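Local coordinates for protein alpha-rhamnosidase (Dictyoglomus thermophilum, PDB 6I60) that probably hydrolyses terminal non-reducing alpha-L-rhamnose residues in alpha-L-rhamnosides, as a bacterial alpha-L-rhamnosidase, at residues S27-F39 and N50-K62. Sequence-based numbering, arbitrary orientation.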
loop_
_atom_site.group_PDB
_atom_site.type_symbol
_atom_site.label_atom_id
_atom_site.label_comp_id
_atom_site.label_asym_id
_atom_site.label_seq_id
_atom_site.Cartn_x
_atom_site.Cartn_y
_atom_site.Cartn_z
ATOM N N SER A 27 -26.248 -30.561 -4.620
ATOM C CA SER A 27 -26.633 -29.471 -3.735
ATOM C C SER A 27 -25.619 -28.338 -3.749
ATOM O O SER A 27 -25.817 -27.338 -3.051
ATOM C CB SER A 27 -26.816 -29.985 -2.305
ATOM O OG SER A 27 -26.472 -28.982 -1.366
ATOM N N ASN A 28 -24.535 -28.476 -4.519
ATOM C CA ASN A 28 -23.525 -27.429 -4.669
ATOM C C ASN A 28 -23.907 -26.577 -5.876
ATOM O O ASN A 28 -23.364 -26.705 -6.975
ATOM C CB ASN A 28 -22.142 -28.047 -4.822
ATOM C CG ASN A 28 -21.032 -27.037 -4.677
ATOM O OD1 ASN A 28 -21.281 -25.839 -4.541
ATOM N ND2 ASN A 28 -19.793 -27.513 -4.704
ATOM N N ILE A 29 -24.879 -25.686 -5.655
ATOM C CA ILE A 29 -25.503 -24.948 -6.750
ATOM C C ILE A 29 -24.736 -23.699 -7.159
ATOM O O ILE A 29 -25.035 -23.124 -8.217
ATOM C CB ILE A 29 -26.948 -24.555 -6.380
ATOM C CG1 ILE A 29 -26.952 -23.302 -5.502
ATOM C CG2 ILE A 29 -27.650 -25.704 -5.671
ATOM C CD1 ILE A 29 -28.317 -22.678 -5.339
ATOM N N TYR A 30 -23.760 -23.260 -6.371
ATOM C CA TYR A 30 -23.048 -22.015 -6.627
ATOM C C TYR A 30 -21.650 -22.315 -7.151
ATOM O O TYR A 30 -20.875 -23.025 -6.499
ATOM C CB TYR A 30 -22.969 -21.162 -5.362
ATOM C CG TYR A 30 -24.295 -20.583 -4.933
ATOM C CD1 TYR A 30 -25.040 -19.792 -5.798
ATOM C CD2 TYR A 30 -24.803 -20.829 -3.665
ATOM C CE1 TYR A 30 -26.253 -19.261 -5.410
ATOM C CE2 TYR A 30 -26.016 -20.302 -3.269
ATOM C CZ TYR A 30 -26.737 -19.519 -4.145
ATOM O OH TYR A 30 -27.945 -18.992 -3.753
ATOM N N SER A 31 -21.333 -21.772 -8.322
ATOM C CA SER A 31 -19.989 -21.842 -8.865
ATOM C C SER A 31 -19.094 -20.810 -8.184
ATOM O O SER A 31 -19.584 -19.857 -7.574
ATOM C CB SER A 31 -20.023 -21.607 -10.373
ATOM O OG SER A 31 -20.013 -20.222 -10.676
ATOM N N PRO A 32 -17.773 -20.988 -8.254
ATOM C CA PRO A 32 -16.870 -19.981 -7.685
ATOM C C PRO A 32 -17.087 -18.617 -8.325
ATOM O O PRO A 32 -17.375 -18.508 -9.519
ATOM C CB PRO A 32 -15.477 -20.536 -7.997
ATOM C CG PRO A 32 -15.681 -22.004 -8.127
ATOM C CD PRO A 32 -17.043 -22.177 -8.729
ATOM N N PHE A 33 -16.955 -17.571 -7.514
ATOM C CA PHE A 33 -17.184 -16.205 -7.955
ATOM C C PHE A 33 -15.977 -15.345 -7.604
ATOM O O PHE A 33 -15.085 -15.757 -6.857
ATOM C CB PHE A 33 -18.461 -15.620 -7.329
ATOM C CG PHE A 33 -18.403 -15.492 -5.832
ATOM C CD1 PHE A 33 -18.679 -16.578 -5.019
ATOM C CD2 PHE A 33 -18.076 -14.283 -5.238
ATOM C CE1 PHE A 33 -18.627 -16.462 -3.642
ATOM C CE2 PHE A 33 -18.023 -14.161 -3.862
ATOM C CZ PHE A 33 -18.298 -15.252 -3.062
ATOM N N ASP A 34 -15.969 -14.132 -8.157
ATOM C CA ASP A 34 -14.886 -13.169 -7.959
ATOM C C ASP A 34 -13.538 -13.785 -8.326
ATOM O O ASP A 34 -12.586 -13.790 -7.541
ATOM C CB ASP A 34 -14.878 -12.635 -6.525
ATOM C CG ASP A 34 -14.047 -11.372 -6.378
ATOM O OD1 ASP A 34 -13.549 -10.859 -7.404
ATOM O OD2 ASP A 34 -13.882 -10.899 -5.233
ATOM N N LEU A 35 -13.466 -14.315 -9.542
ATOM C CA LEU A 35 -12.258 -14.973 -10.019
ATOM C C LEU A 35 -11.220 -13.922 -10.392
ATOM O O LEU A 35 -11.487 -13.038 -11.215
ATOM C CB LEU A 35 -12.580 -15.875 -11.209
ATOM C CG LEU A 35 -13.075 -17.277 -10.849
ATOM C CD1 LEU A 35 -14.564 -17.262 -10.544
ATOM C CD2 LEU A 35 -12.770 -18.243 -11.978
ATOM N N LYS A 36 -10.039 -14.018 -9.790
ATOM C CA LYS A 36 -8.980 -13.039 -9.979
ATOM C C LYS A 36 -7.739 -13.724 -10.532
ATOM O O LYS A 36 -7.329 -14.778 -10.035
ATOM C CB LYS A 36 -8.648 -12.328 -8.662
ATOM C CG LYS A 36 -9.858 -11.761 -7.938
ATOM C CD LYS A 36 -9.587 -10.363 -7.404
ATOM C CE LYS A 36 -10.402 -10.087 -6.149
ATOM N NZ LYS A 36 -9.663 -10.466 -4.910
ATOM N N CYS A 37 -7.155 -13.125 -11.564
ATOM C CA CYS A 37 -5.836 -13.495 -12.054
ATOM C C CYS A 37 -4.870 -12.377 -11.696
ATOM O O CYS A 37 -5.138 -11.207 -11.988
ATOM C CB CYS A 37 -5.847 -13.729 -13.565
ATOM S SG CYS A 37 -4.211 -14.021 -14.270
ATOM N N GLU A 38 -3.758 -12.737 -11.054
ATOM C CA GLU A 38 -2.834 -11.761 -10.478
ATOM C C GLU A 38 -3.543 -10.848 -9.479
ATOM O O GLU A 38 -3.208 -9.668 -9.352
ATOM C CB GLU A 38 -2.139 -10.933 -11.564
ATOM C CG GLU A 38 -1.024 -11.670 -12.289
ATOM C CD GLU A 38 0.071 -12.133 -11.348
ATOM O OE1 GLU A 38 1.020 -11.354 -11.109
ATOM O OE2 GLU A 38 -0.020 -13.274 -10.846
ATOM N N PHE A 39 -4.535 -11.398 -8.773
ATOM C CA PHE A 39 -5.307 -10.661 -7.770
ATOM C C PHE A 39 -5.996 -9.443 -8.381
ATOM O O PHE A 39 -6.081 -8.379 -7.764
ATOM C CB PHE A 39 -4.430 -10.258 -6.584
ATOM C CG PHE A 39 -3.744 -11.415 -5.924
ATOM C CD1 PHE A 39 -4.414 -12.197 -4.997
ATOM C CD2 PHE A 39 -2.431 -11.730 -6.237
ATOM C CE1 PHE A 39 -3.787 -13.265 -4.391
ATOM C CE2 PHE A 39 -1.797 -12.799 -5.634
ATOM C CZ PHE A 39 -2.476 -13.569 -4.711
ATOM N N ASN A 50 3.883 -17.607 -14.961
ATOM C CA ASN A 50 3.037 -18.431 -14.101
ATOM C C ASN A 50 2.244 -17.507 -13.183
ATOM O O ASN A 50 2.606 -17.319 -12.012
ATOM C CB ASN A 50 3.867 -19.428 -13.297
ATOM C CG ASN A 50 4.752 -20.288 -14.173
ATOM O OD1 ASN A 50 5.733 -19.812 -14.744
ATOM N ND2 ASN A 50 4.408 -21.566 -14.287
ATOM N N PRO A 51 1.160 -16.911 -13.678
ATOM C CA PRO A 51 0.358 -16.015 -12.835
ATOM C C PRO A 51 -0.365 -16.779 -11.734
ATOM O O PRO A 51 -0.404 -18.010 -11.700
ATOM C CB PRO A 51 -0.630 -15.384 -13.822
ATOM C CG PRO A 51 -0.713 -16.359 -14.949
ATOM C CD PRO A 51 0.650 -16.979 -15.058
ATOM N N ILE A 52 -0.953 -16.013 -10.819
ATOM C CA ILE A 52 -1.662 -16.555 -9.666
ATOM C C ILE A 52 -3.162 -16.455 -9.915
ATOM O O ILE A 52 -3.666 -15.393 -10.304
ATOM C CB ILE A 52 -1.266 -15.816 -8.375
ATOM C CG1 ILE A 52 0.247 -15.891 -8.154
ATOM C CG2 ILE A 52 -2.017 -16.385 -7.183
ATOM C CD1 ILE A 52 0.738 -17.251 -7.700
ATOM N N PHE A 53 -3.874 -17.556 -9.692
ATOM C CA PHE A 53 -5.322 -17.613 -9.842
ATOM C C PHE A 53 -5.974 -17.763 -8.473
ATOM O O PHE A 53 -5.438 -18.440 -7.590
ATOM C CB PHE A 53 -5.740 -18.776 -10.748
ATOM C CG PHE A 53 -5.337 -18.601 -12.187
ATOM C CD1 PHE A 53 -6.156 -17.918 -13.071
ATOM C CD2 PHE A 53 -4.141 -19.121 -12.654
ATOM C CE1 PHE A 53 -5.789 -17.755 -14.395
ATOM C CE2 PHE A 53 -3.767 -18.961 -13.976
ATOM C CZ PHE A 53 -4.593 -18.278 -14.847
ATOM N N SER A 54 -7.135 -17.134 -8.305
ATOM C CA SER A 54 -7.841 -17.169 -7.033
ATOM C C SER A 54 -9.337 -17.054 -7.285
ATOM O O SER A 54 -9.775 -16.609 -8.349
ATOM C CB SER A 54 -7.365 -16.051 -6.096
ATOM O OG SER A 54 -7.088 -14.864 -6.819
ATOM N N TRP A 55 -10.116 -17.462 -6.284
ATOM C CA TRP A 55 -11.570 -17.427 -6.375
ATOM C C TRP A 55 -12.159 -17.523 -4.977
ATOM O O TRP A 55 -11.511 -17.999 -4.041
ATOM C CB TRP A 55 -12.106 -18.562 -7.253
ATOM C CG TRP A 55 -11.636 -19.913 -6.814
ATOM C CD1 TRP A 55 -12.163 -20.680 -5.816
ATOM C CD2 TRP A 55 -10.536 -20.654 -7.353
ATOM N NE1 TRP A 55 -11.460 -21.856 -5.702
ATOM C CE2 TRP A 55 -10.455 -21.864 -6.634
ATOM C CE3 TRP A 55 -9.612 -20.414 -8.374
ATOM C CZ2 TRP A 55 -9.491 -22.829 -6.905
ATOM C CZ3 TRP A 55 -8.656 -21.371 -8.640
ATOM C CH2 TRP A 55 -8.603 -22.565 -7.909
ATOM N N LYS A 56 -13.404 -17.070 -4.853
ATOM C CA LYS A 56 -14.164 -17.138 -3.614
ATOM C C LYS A 56 -15.311 -18.132 -3.760
ATOM O O LYS A 56 -15.721 -18.481 -4.870
ATOM C CB LYS A 56 -14.707 -15.757 -3.227
ATOM C CG LYS A 56 -13.628 -14.711 -3.013
ATOM C CD LYS A 56 -14.217 -13.311 -2.929
ATOM C CE LYS A 56 -13.141 -12.274 -2.641
ATOM N NZ LYS A 56 -12.443 -12.538 -1.351
ATOM N N LEU A 57 -15.834 -18.583 -2.621
ATOM C CA LEU A 57 -16.826 -19.647 -2.601
ATOM C C LEU A 57 -18.053 -19.227 -1.806
ATOM O O LEU A 57 -17.977 -18.388 -0.905
ATOM C CB LEU A 57 -16.246 -20.935 -2.007
ATOM C CG LEU A 57 -14.999 -21.467 -2.712
ATOM C CD1 LEU A 57 -14.380 -22.604 -1.921
ATOM C CD2 LEU A 57 -15.343 -21.908 -4.124
ATOM N N ARG A 58 -19.187 -19.835 -2.152
ATOM C CA ARG A 58 -20.458 -19.582 -1.488
ATOM C C ARG A 58 -21.295 -20.851 -1.563
ATOM O O ARG A 58 -21.383 -21.474 -2.624
ATOM C CB ARG A 58 -21.201 -18.408 -2.139
ATOM C CG ARG A 58 -22.666 -18.296 -1.743
ATOM C CD ARG A 58 -22.994 -16.904 -1.223
ATOM N NE ARG A 58 -24.420 -16.600 -1.319
ATOM C CZ ARG A 58 -24.933 -15.379 -1.204
ATOM N NH1 ARG A 58 -24.138 -14.339 -0.985
ATOM N NH2 ARG A 58 -26.243 -15.196 -1.306
ATOM N N HIS A 59 -21.901 -21.232 -0.443
ATOM C CA HIS A 59 -22.692 -22.450 -0.372
ATOM C C HIS A 59 -24.002 -22.172 0.349
ATOM O O HIS A 59 -24.122 -21.217 1.120
ATOM C CB HIS A 59 -21.926 -23.573 0.341
ATOM C CG HIS A 59 -22.372 -24.948 -0.046
ATOM N ND1 HIS A 59 -23.407 -25.601 0.589
ATOM C CD2 HIS A 59 -21.921 -25.797 -1.000
ATOM C CE1 HIS A 59 -23.575 -26.792 0.041
ATOM N NE2 HIS A 59 -22.686 -26.936 -0.926
ATOM N N LEU A 60 -24.991 -23.030 0.085
ATOM C CA LEU A 60 -26.280 -22.900 0.759
ATOM C C LEU A 60 -26.190 -23.340 2.214
ATOM O O LEU A 60 -26.827 -22.743 3.090
ATOM C CB LEU A 60 -27.343 -23.719 0.027
ATOM C CG LEU A 60 -27.750 -23.256 -1.370
ATOM C CD1 LEU A 60 -28.572 -24.333 -2.065
ATOM C CD2 LEU A 60 -28.520 -21.945 -1.296
ATOM N N GLU A 61 -25.408 -24.380 2.491
ATOM C CA GLU A 61 -25.326 -24.956 3.823
ATOM C C GLU A 61 -24.190 -24.328 4.624
ATOM O O GLU A 61 -23.310 -23.650 4.090
ATOM C CB GLU A 61 -25.132 -26.470 3.741
ATOM C CG GLU A 61 -25.945 -27.149 2.655
ATOM C CD GLU A 61 -25.510 -28.581 2.423
ATOM O OE1 GLU A 61 -24.690 -29.087 3.218
ATOM O OE2 GLU A 61 -25.986 -29.200 1.446
ATOM N N LYS A 62 -24.221 -24.569 5.931
ATOM C CA LYS A 62 -23.163 -24.151 6.834
ATOM C C LYS A 62 -22.106 -25.248 6.951
ATOM O O LYS A 62 -22.291 -26.376 6.490
ATOM C CB LYS A 62 -23.736 -23.812 8.210
ATOM C CG LYS A 62 -24.582 -22.551 8.243
ATOM C CD LYS A 62 -24.952 -22.177 9.673
ATOM C CE LYS A 62 -25.767 -20.894 9.722
ATOM N NZ LYS A 62 -26.494 -20.758 11.013
HETATM O O HOH W 1 -22.870 -24.035 -3.668
#
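Phe33 and Lys56 exchange two backbone hydrogen bonds, and Lys36 and Ser54 form a second such antiparallel pair. Between the pairs the register slips by one residue, a beta bulge where the chain turns at Asp34. Lys36 O is gripped twice by Ser54, by N at 2.9 Å and, from above the carbonyl plane, by OG at 3.2 Å. Just past strand 35-37, Glu38 N donates to Ile52 O, in the carbonyl plane; the bent Glu38 side chain (chi2 -59°) returns OE2 to Ile52 N at 2.9 Å, and OE1 salt-bridges Arg528 of helix 524-535. Both segments belong to the N-terminal immunoglobulin-like domain, where strand 35-37 edges a three-stranded antiparallel sheet with 52-56 at its centre. Cys37 SG sits obliquely off the Phe53 ring, 4.5 Å from its centroid, a sulfur-aromatic contact on the sheet face that carries both residues; Trp115 and Phe135 also meet this ring edge-to-face. On the opposite sheet face, Phe33 CG stands between its backbone N and carbonyl carbon (chi1 64°), laying the ring over Lys56 CB in a CH-pi contact. Leu60 CD1 packs on Ile29 CD1 and its CD2 on Tyr30 CE2 at 3.6 Å. Water bridges the loops, donating to Asn28 OD1 and Arg58 O and accepting from Tyr30 N; Asn28 ND2 donates to Gln125 O. The His59 and Asn28 side chains cross at about a right angle, ring and amide planes 47° apart, His59 CD2 3.6 Å from Asn28 OD1. His59 ND1 accepts a hydrogen bond from Glu61 N, near the ring plane, at 3.0 Å. An alanine at His59 would remove this acceptor and is likely to leave Glu61 N without its mate and open a gap beside Asn28. Ser27 OG donates to Glu61 OE2 on its anti side, 2.9 Å away.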